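AB hydrolase-1 domain-containing protein (Streptococcus mutans, PDB 4L9A) belongs to the alpha/beta hydrolase family and probably acts as a carboxylesterase, hydrolysing ester bonds. Local coordinates at residues N58-N61 with I62-L66; P143-V146 with M147-R150; R243-E246 with Y247-E251; H267-L270 with H271-E274. One frame throughout, in Å; residues are numbered along the deposited sequence.

Contact 1: residues N58-N61 with I62-L66; sequences NFAN and IIDKL
The Phe59 side chain meets two isoleucines of the turn that follows it: its ring edge, at CD1, lies 4.0 Å from Ile62 CD1, while its CB packs 3.9 Å from Ile63 CD1. This is the start of the short helix 60-63, part of the beta-alpha-beta crossover that leads from strand 43-47 to strand 71-75 in the alpha/beta hydrolase fold. Phe59 ends the preceding helical turn and sits at the N-cap of the next. Its carbonyl takes two donors: Ile63 N at 3.0 Å, nearly straight on, and Ile62 N, which comes in from above the carbonyl plane. Phe59 and Ile62 lie side by side and point the same way, and both reach Cys115 on strand 111-117; Ile62 and Ile63 in addition touch Phe46 on strand 43-47, so the apolar side of the turn is laid on the central sheet.

The polar side is built differently. Asp64 N donates to Ala60 O, and a water lies 3.0 Å from Asn61 OD1 and 2.7 Å from Asp64 OD2, in position to bridge them; the Asp64 carboxylate is held by Gln190 too. Asn61 turns its amide nitrogen the other way, to the carbonyl oxygens of Trp272 and His185. Lys65 bonds back to Asn61 O: its chain runs extended past this oxygen as far as CE, then bends (chi4 60°) to bring NZ back, 2.8 Å from Asn61 O, in the carbonyl plane and on a lone pair.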
# COMPACT_ATOMS: atom_id res chain seq x y z
N ASN A 58 -4.14 -4.14 7.95
CA ASN A 58 -2.75 -3.75 7.71
C ASN A 58 -2.51 -2.30 8.14
O ASN A 58 -1.49 -1.99 8.76
CB ASN A 58 -2.46 -3.94 6.20
CG ASN A 58 -0.97 -3.82 5.85
OD1 ASN A 58 -0.10 -3.95 6.71
ND2 ASN A 58 -0.68 -3.58 4.57
N PHE A 59 -3.47 -1.43 7.86
CA PHE A 59 -3.34 0.00 8.11
C PHE A 59 -4.11 0.49 9.34
O PHE A 59 -4.36 1.69 9.48
CB PHE A 59 -3.78 0.78 6.87
CG PHE A 59 -2.76 0.78 5.75
CD1 PHE A 59 -1.71 1.69 5.76
CD2 PHE A 59 -2.87 -0.12 4.70
CE1 PHE A 59 -0.76 1.69 4.73
CE2 PHE A 59 -1.92 -0.12 3.67
CZ PHE A 59 -0.87 0.78 3.69
N ALA A 60 -4.46 -0.43 10.23
CA ALA A 60 -5.31 -0.09 11.37
C ALA A 60 -4.79 1.08 12.21
O ALA A 60 -5.56 1.94 12.64
CB ALA A 60 -5.53 -1.33 12.26
N ASN A 61 -3.48 1.09 12.44
CA ASN A 61 -2.86 2.14 13.25
C ASN A 61 -2.91 3.54 12.61
O ASN A 61 -2.76 4.54 13.31
CB ASN A 61 -1.41 1.77 13.59
CG ASN A 61 -1.31 0.63 14.59
OD1 ASN A 61 -2.28 0.31 15.28
ND2 ASN A 61 -0.13 0.02 14.68
N ILE A 62 -3.10 3.61 11.30
CA ILE A 62 -3.33 4.91 10.67
C ILE A 62 -4.84 5.24 10.63
O ILE A 62 -5.27 6.34 11.01
CB ILE A 62 -2.73 4.98 9.25
CG1 ILE A 62 -1.19 4.89 9.33
CG2 ILE A 62 -3.16 6.27 8.57
CD1 ILE A 62 -0.49 4.80 7.96
N ILE A 63 -5.62 4.27 10.18
CA ILE A 63 -7.08 4.43 10.08
C ILE A 63 -7.68 4.88 11.41
O ILE A 63 -8.40 5.87 11.46
CB ILE A 63 -7.75 3.14 9.56
CG1 ILE A 63 -7.36 2.93 8.09
CG2 ILE A 63 -9.29 3.23 9.65
CD1 ILE A 63 -7.51 1.50 7.60
N ASP A 64 -7.35 4.16 12.48
CA ASP A 64 -7.90 4.50 13.79
C ASP A 64 -7.59 5.93 14.22
O ASP A 64 -8.31 6.49 15.04
CB ASP A 64 -7.38 3.55 14.86
CG ASP A 64 -7.94 2.15 14.70
OD1 ASP A 64 -8.91 1.99 13.93
OD2 ASP A 64 -7.40 1.22 15.34
N LYS A 65 -6.53 6.52 13.68
CA LYS A 65 -6.12 7.86 14.10
C LYS A 65 -6.68 9.01 13.25
O LYS A 65 -6.53 10.18 13.60
CB LYS A 65 -4.59 7.95 14.17
CG LYS A 65 -3.94 7.06 15.21
CD LYS A 65 -2.44 7.37 15.30
CE LYS A 65 -1.72 6.46 16.28
NZ LYS A 65 -1.86 5.03 15.91
N LEU A 66 -7.31 8.69 12.12
CA LEU A 66 -7.88 9.74 11.28
C LEU A 66 -9.21 10.23 11.86
O LEU A 66 -9.94 9.45 12.48
CB LEU A 66 -8.05 9.24 9.83
CG LEU A 66 -6.77 9.01 9.02
CD1 LEU A 66 -7.05 8.24 7.73
CD2 LEU A 66 -6.08 10.33 8.72
O HOH W 1 -4.89 1.37 16.19

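Contact 2: residues P143-V146 with M147-R150; sequences PTTV and MIYR
Thr145 OG1 accepts the backbone N-H of Ile148 at 3.0 Å, an almost straight bond (168°) that caps the first turn of helix 146-151. The oxygen can reach it because it stands between the backbone N and the carbonyl carbon (chi1 58°), and it is hydrogen-bonded to Glu246 OE2 as well, so the capping hydroxyl is gripped twice. The N-H of Val146, also in the first turn, finds an acceptor in Glu251 OE2. The regular helical bonds then begin: Tyr149 N gives to Thr145 O at 2.8 Å, and Arg150 N to Val146 O, also at 2.8 Å.

Apolar contacts fill in around these bonds. Thr144 CG2 packs 3.6 Å from Ile148 CG2, the two side chains crossing at about a right angle, while the Thr144 hydroxyl has a weak bond to Ser118 OG. Val146 sets CG1 over the centre of one face of the Arg150 guanidinium, a close fit with CG1 3.2 Å from CZ of Arg150.

Here a threonine N-cap turns the chain leaving strand 134-141 into the first of the helices inserted before strand 235-239, the place where alpha/beta hydrolases commonly carry their cap domain.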
# COMPACT_ATOMS: atom_id res chain seq x y z
N PRO A 143 7.36 3.20 -0.49
CA PRO A 143 6.79 2.76 -1.77
C PRO A 143 7.89 2.22 -2.67
O PRO A 143 9.00 2.75 -2.68
CB PRO A 143 6.19 4.05 -2.35
CG PRO A 143 6.99 5.16 -1.70
CD PRO A 143 7.30 4.66 -0.30
N THR A 144 7.58 1.16 -3.41
CA THR A 144 8.57 0.48 -4.22
C THR A 144 9.01 1.36 -5.39
O THR A 144 8.17 1.77 -6.20
CB THR A 144 8.03 -0.88 -4.73
OG1 THR A 144 7.46 -1.60 -3.63
CG2 THR A 144 9.16 -1.70 -5.35
N THR A 145 10.31 1.66 -5.48
CA THR A 145 10.84 2.45 -6.60
C THR A 145 11.22 1.57 -7.78
O THR A 145 11.53 0.38 -7.63
CB THR A 145 12.10 3.25 -6.22
OG1 THR A 145 13.12 2.34 -5.75
CG2 THR A 145 11.79 4.29 -5.15
N VAL A 146 11.23 2.17 -8.97
CA VAL A 146 11.67 1.48 -10.16
C VAL A 146 13.11 1.01 -9.93
O VAL A 146 13.48 -0.10 -10.32
CB VAL A 146 11.61 2.38 -11.40
CG1 VAL A 146 12.31 1.72 -12.56
CG2 VAL A 146 10.16 2.70 -11.74
N MSE A 147 13.91 1.83 -9.26
CA MSE A 147 15.28 1.45 -8.94
C MSE A 147 15.34 0.15 -8.13
O MSE A 147 16.00 -0.80 -8.54
CB MSE A 147 16.00 2.56 -8.19
CG MSE A 147 17.49 2.29 -8.02
SE MSE A 147 18.21 3.22 -6.47
CE MSE A 147 17.70 1.94 -5.09
N ILE A 148 14.68 0.13 -6.98
CA ILE A 148 14.75 -1.06 -6.12
C ILE A 148 14.10 -2.25 -6.84
O ILE A 148 14.55 -3.38 -6.71
CB ILE A 148 14.12 -0.81 -4.72
CG1 ILE A 148 14.72 -1.75 -3.67
CG2 ILE A 148 12.60 -0.95 -4.77
CD1 ILE A 148 16.16 -1.48 -3.37
N TYR A 149 13.05 -1.98 -7.61
CA TYR A 149 12.36 -3.04 -8.32
C TYR A 149 13.25 -3.70 -9.37
O TYR A 149 13.30 -4.92 -9.46
CB TYR A 149 11.07 -2.54 -8.98
CG TYR A 149 10.35 -3.64 -9.72
CD1 TYR A 149 9.48 -4.49 -9.05
CD2 TYR A 149 10.57 -3.85 -11.07
CE1 TYR A 149 8.83 -5.51 -9.72
CE2 TYR A 149 9.93 -4.86 -11.75
CZ TYR A 149 9.06 -5.69 -11.06
OH TYR A 149 8.42 -6.70 -11.74
N ARG A 150 13.96 -2.88 -10.15
CA ARG A 150 14.90 -3.38 -11.16
C ARG A 150 16.02 -4.22 -10.54
O ARG A 150 16.49 -5.18 -11.15
CB ARG A 150 15.53 -2.23 -11.95
CG ARG A 150 14.64 -1.66 -13.04
CD ARG A 150 15.35 -0.56 -13.82
NE ARG A 150 14.43 0.07 -14.77
CZ ARG A 150 14.37 1.37 -15.00
NH1 ARG A 150 13.49 1.85 -15.87
NH2 ARG A 150 15.18 2.20 -14.35

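Contact 3: residues R243-E246 with Y247-E251; sequences REKE and YLESE
Tyr247 and Arg243 pack one helical turn apart, the phenol oxygen lying over one face of the guanidinium, toward its rim and 3.6 Å from CZ of Arg243. The two planes are inclined at 48°, and the ring carbon CE2 follows the Arg243 chain, 4.0 Å from its CB. The hydroxyl bonds instead to Pro143 O, and Tyr247 N gives to Arg243 O.

Leu248 lies alongside Glu244, its CD1 4.0 Å from CG of Glu244, and both touch Leu261 of strand 260-263. Glu249 forms a salt bridge with Lys245: the lysine bends only at its last torsion (chi4 53°), and NZ comes 2.7 Å from OE2 of Glu249, from above the carboxylate plane. Just past helix 244-248, Ser250 places OG on a lone pair of Tyr247 O, at 2.8 Å, and this oxygen also takes Ser250 N.

Lys245 and Glu249 meet at the exposed surface, whereas buried Arg243 has NH1 2.8 Å from OE2 of Glu246 and NH2 on Glu142. Tyr158 OH also reaches Glu246 OE1, an atom whose position is less certain. The inner arginine thus lies between two carboxylates, which should offset the cost of burying its charge.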
# COMPACT_ATOMS: atom_id res chain seq x y z
N ARG A 243 17.82 4.62 2.84
CA ARG A 243 17.26 4.76 1.50
C ARG A 243 17.06 6.21 1.05
O ARG A 243 16.40 6.45 0.05
CB ARG A 243 15.92 4.03 1.43
CG ARG A 243 16.09 2.54 1.45
CD ARG A 243 15.34 1.93 0.30
NE ARG A 243 14.14 1.32 0.79
CZ ARG A 243 13.14 0.88 0.03
NH1 ARG A 243 13.16 0.97 -1.29
NH2 ARG A 243 12.11 0.34 0.64
N GLU A 244 17.64 7.16 1.77
CA GLU A 244 17.38 8.57 1.50
C GLU A 244 17.64 9.00 0.04
O GLU A 244 16.78 9.62 -0.59
CB GLU A 244 18.18 9.46 2.46
CG GLU A 244 17.99 10.96 2.21
CD GLU A 244 19.00 11.81 2.96
OE1 GLU A 244 20.11 11.32 3.23
OE2 GLU A 244 18.69 12.97 3.29
N LYS A 245 18.81 8.67 -0.49
CA LYS A 245 19.17 9.10 -1.85
C LYS A 245 18.22 8.53 -2.91
O LYS A 245 17.77 9.24 -3.81
CB LYS A 245 20.61 8.72 -2.18
CG LYS A 245 21.07 9.23 -3.53
CD LYS A 245 22.52 8.87 -3.81
CE LYS A 245 22.92 9.35 -5.19
NZ LYS A 245 22.63 10.80 -5.38
N GLU A 246 17.95 7.23 -2.81
CA GLU A 246 17.01 6.55 -3.69
C GLU A 246 15.69 7.32 -3.79
O GLU A 246 15.24 7.65 -4.89
CB GLU A 246 16.77 5.12 -3.17
CG GLU A 246 15.56 4.40 -3.79
CD GLU A 246 15.19 3.12 -3.04
OE1 GLU A 246 15.91 2.76 -2.09
OE2 GLU A 246 14.18 2.48 -3.40
N TYR A 247 15.11 7.65 -2.65
CA TYR A 247 13.84 8.38 -2.61
C TYR A 247 13.95 9.83 -3.09
O TYR A 247 13.09 10.31 -3.82
CB TYR A 247 13.18 8.26 -1.24
CG TYR A 247 12.49 6.92 -1.08
CD1 TYR A 247 11.43 6.57 -1.92
CD2 TYR A 247 12.91 6.01 -0.14
CE1 TYR A 247 10.80 5.36 -1.80
CE2 TYR A 247 12.28 4.78 -0.01
CZ TYR A 247 11.23 4.47 -0.85
OH TYR A 247 10.61 3.26 -0.74
N LEU A 248 15.03 10.52 -2.72
CA LEU A 248 15.28 11.86 -3.23
C LEU A 248 15.31 11.90 -4.76
O LEU A 248 14.85 12.87 -5.37
CB LEU A 248 16.60 12.42 -2.68
CG LEU A 248 16.59 12.88 -1.22
CD1 LEU A 248 17.93 13.53 -0.87
CD2 LEU A 248 15.44 13.86 -0.98
N GLU A 249 15.84 10.85 -5.38
CA GLU A 249 15.93 10.78 -6.84
C GLU A 249 14.74 10.08 -7.48
O GLU A 249 14.74 9.84 -8.69
CB GLU A 249 17.18 10.00 -7.26
CG GLU A 249 18.50 10.65 -6.91
CD GLU A 249 19.65 9.73 -7.24
OE1 GLU A 249 19.40 8.52 -7.47
OE2 GLU A 249 20.81 10.21 -7.26
N SER A 250 13.74 9.74 -6.68
CA SER A 250 12.70 8.83 -7.16
C SER A 250 11.50 9.53 -7.78
O SER A 250 11.34 10.75 -7.69
CB SER A 250 12.18 7.96 -6.02
OG SER A 250 11.27 8.69 -5.21
N GLU A 251 10.65 8.71 -8.39
CA GLU A 251 9.41 9.14 -9.00
C GLU A 251 8.36 9.56 -7.96
O GLU A 251 7.28 10.04 -8.34
CB GLU A 251 8.85 8.00 -9.85
CG GLU A 251 8.65 6.69 -9.07
CD GLU A 251 9.92 5.82 -9.02
OE1 GLU A 251 11.04 6.38 -9.05
OE2 GLU A 251 9.80 4.58 -8.98

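Contact 4: residues H267-L270 with H271-E274; sequences HHYL and HWSE
One face of the Trp272 indole is covered by Tyr269, whose CD2 sits toward the rim of the ring system, 3.6 Å from CZ2 of Trp272. The planes are 32° apart, and the Tyr269 CB adds an off-centre CH-pi contact, 4.1 Å from the centroid of the six-membered ring of Trp272. His271 meets the same tyrosine rim to rim, its CE1 3.4 Å from CD2 of Tyr269, and has Trp272 CD1 over one of its faces. The imidazole comes back beside Tyr269 because its CG stands between the backbone N and the carbonyl carbon (chi1 59°). His267 turns a ring edge to the backbone of Tyr269: CA lies in the ring plane, and Tyr269 N donates to ND1 of His267 at 3.0 Å.

Behind this aromatic cluster the backbone winds into the short helix 270-273, with Tyr269 at its N-cap. Trp272 N bonds to Tyr269 O at 3.0 Å, and Glu274 N to Leu270 O at 2.8 Å. Leu270 also crosses Glu274, CD2 against CG.

The turn follows the last strand, 260-263, where alpha/beta hydrolases carry their catalytic histidine. His268, bonded through ND1 to Glu142 OE1, has its ring against His117 at the end of strand 111-117, consistent with that role. Its neighbours are firmly fixed: Asn58 OD1 takes both NE2 of His271 and NE1 of Trp272, so NE2 of His271 most likely carries a proton, and one amide oxygen ties both rings of the cluster to the helix 55-58.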
# COMPACT_ATOMS: atom_id res chain seq x y z
N HIS A 267 12.57 -0.70 10.26
CA HIS A 267 12.12 -1.78 9.39
C HIS A 267 11.23 -1.26 8.27
O HIS A 267 10.95 -0.07 8.18
CB HIS A 267 11.39 -2.85 10.20
CG HIS A 267 10.27 -2.32 11.04
ND1 HIS A 267 9.01 -2.09 10.54
CD2 HIS A 267 10.23 -1.96 12.34
CE1 HIS A 267 8.24 -1.61 11.50
NE2 HIS A 267 8.95 -1.53 12.60
N HIS A 268 10.78 -2.18 7.42
CA HIS A 268 10.04 -1.84 6.21
C HIS A 268 8.58 -1.45 6.49
O HIS A 268 7.92 -0.82 5.66
CB HIS A 268 10.10 -3.05 5.28
CG HIS A 268 9.46 -2.86 3.94
ND1 HIS A 268 9.69 -1.75 3.14
CD2 HIS A 268 8.64 -3.67 3.22
CE1 HIS A 268 9.02 -1.88 2.01
NE2 HIS A 268 8.38 -3.04 2.03
N TYR A 269 8.08 -1.81 7.67
CA TYR A 269 6.65 -1.68 7.96
C TYR A 269 6.32 -0.42 8.76
O TYR A 269 5.82 -0.49 9.89
CB TYR A 269 6.12 -2.95 8.64
CG TYR A 269 6.01 -4.12 7.68
CD1 TYR A 269 7.13 -4.88 7.34
CD2 TYR A 269 4.79 -4.45 7.09
CE1 TYR A 269 7.03 -5.95 6.44
CE2 TYR A 269 4.69 -5.52 6.19
CZ TYR A 269 5.81 -6.26 5.88
OH TYR A 269 5.70 -7.30 4.99
N LEU A 270 6.59 0.73 8.15
CA LEU A 270 6.49 2.00 8.85
C LEU A 270 5.03 2.35 9.15
O LEU A 270 4.74 3.04 10.12
CB LEU A 270 7.17 3.11 8.04
CG LEU A 270 8.64 2.81 7.73
CD1 LEU A 270 9.31 3.98 6.97
CD2 LEU A 270 9.40 2.49 9.02
N HIS A 271 4.12 1.85 8.32
CA HIS A 271 2.69 2.05 8.56
C HIS A 271 2.19 1.32 9.80
O HIS A 271 1.11 1.62 10.30
CB HIS A 271 1.85 1.65 7.36
CG HIS A 271 2.01 0.21 6.97
ND1 HIS A 271 3.22 -0.32 6.59
CD2 HIS A 271 1.11 -0.80 6.90
CE1 HIS A 271 3.07 -1.60 6.30
NE2 HIS A 271 1.80 -1.92 6.49
N TRP A 272 2.98 0.38 10.31
CA TRP A 272 2.69 -0.24 11.59
C TRP A 272 3.25 0.52 12.78
O TRP A 272 2.59 0.65 13.81
CB TRP A 272 3.27 -1.65 11.64
CG TRP A 272 2.61 -2.63 10.73
CD1 TRP A 272 1.53 -2.41 9.91
CD2 TRP A 272 2.99 -4.00 10.53
NE1 TRP A 272 1.22 -3.55 9.22
CE2 TRP A 272 2.10 -4.54 9.58
CE3 TRP A 272 4.00 -4.81 11.06
CZ2 TRP A 272 2.18 -5.88 9.16
CZ3 TRP A 272 4.08 -6.13 10.65
CH2 TRP A 272 3.17 -6.65 9.70
N SER A 273 4.49 1.00 12.64
CA SER A 273 5.27 1.46 13.79
C SER A 273 5.46 2.98 13.91
O SER A 273 5.84 3.48 14.98
CB SER A 273 6.66 0.80 13.76
OG SER A 273 7.34 1.14 12.55
N GLU A 274 5.23 3.71 12.83
CA GLU A 274 5.56 5.14 12.86
C GLU A 274 4.34 6.04 12.66
O GLU A 274 4.45 7.13 12.09
CB GLU A 274 6.64 5.45 11.82
CG GLU A 274 7.94 4.66 12.01
CD GLU A 274 8.59 4.92 13.36
OE1 GLU A 274 8.50 6.06 13.86
OE2 GLU A 274 9.20 3.98 13.92

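Along the chain the four contacts come one after another, each at the start of, or within, a short helix. Contacts 2 and 3 form a pair with centres about 10 Å apart, where helices 146-151 and 244-248 touch. Contacts 1 and 4 form another, about 12 Å between centres, joining the crossover after strand 43-47 to the loop after strand 260-263. The pairs are well separated: the centres of contacts 1 and 2 lie about 25 Å apart, on opposite sides of the chain's centre. Arg243 of contact 3 touches His268 of contact 4, and both bind Glu142, so contacts 3 and 4 adjoin at what is probably the active site.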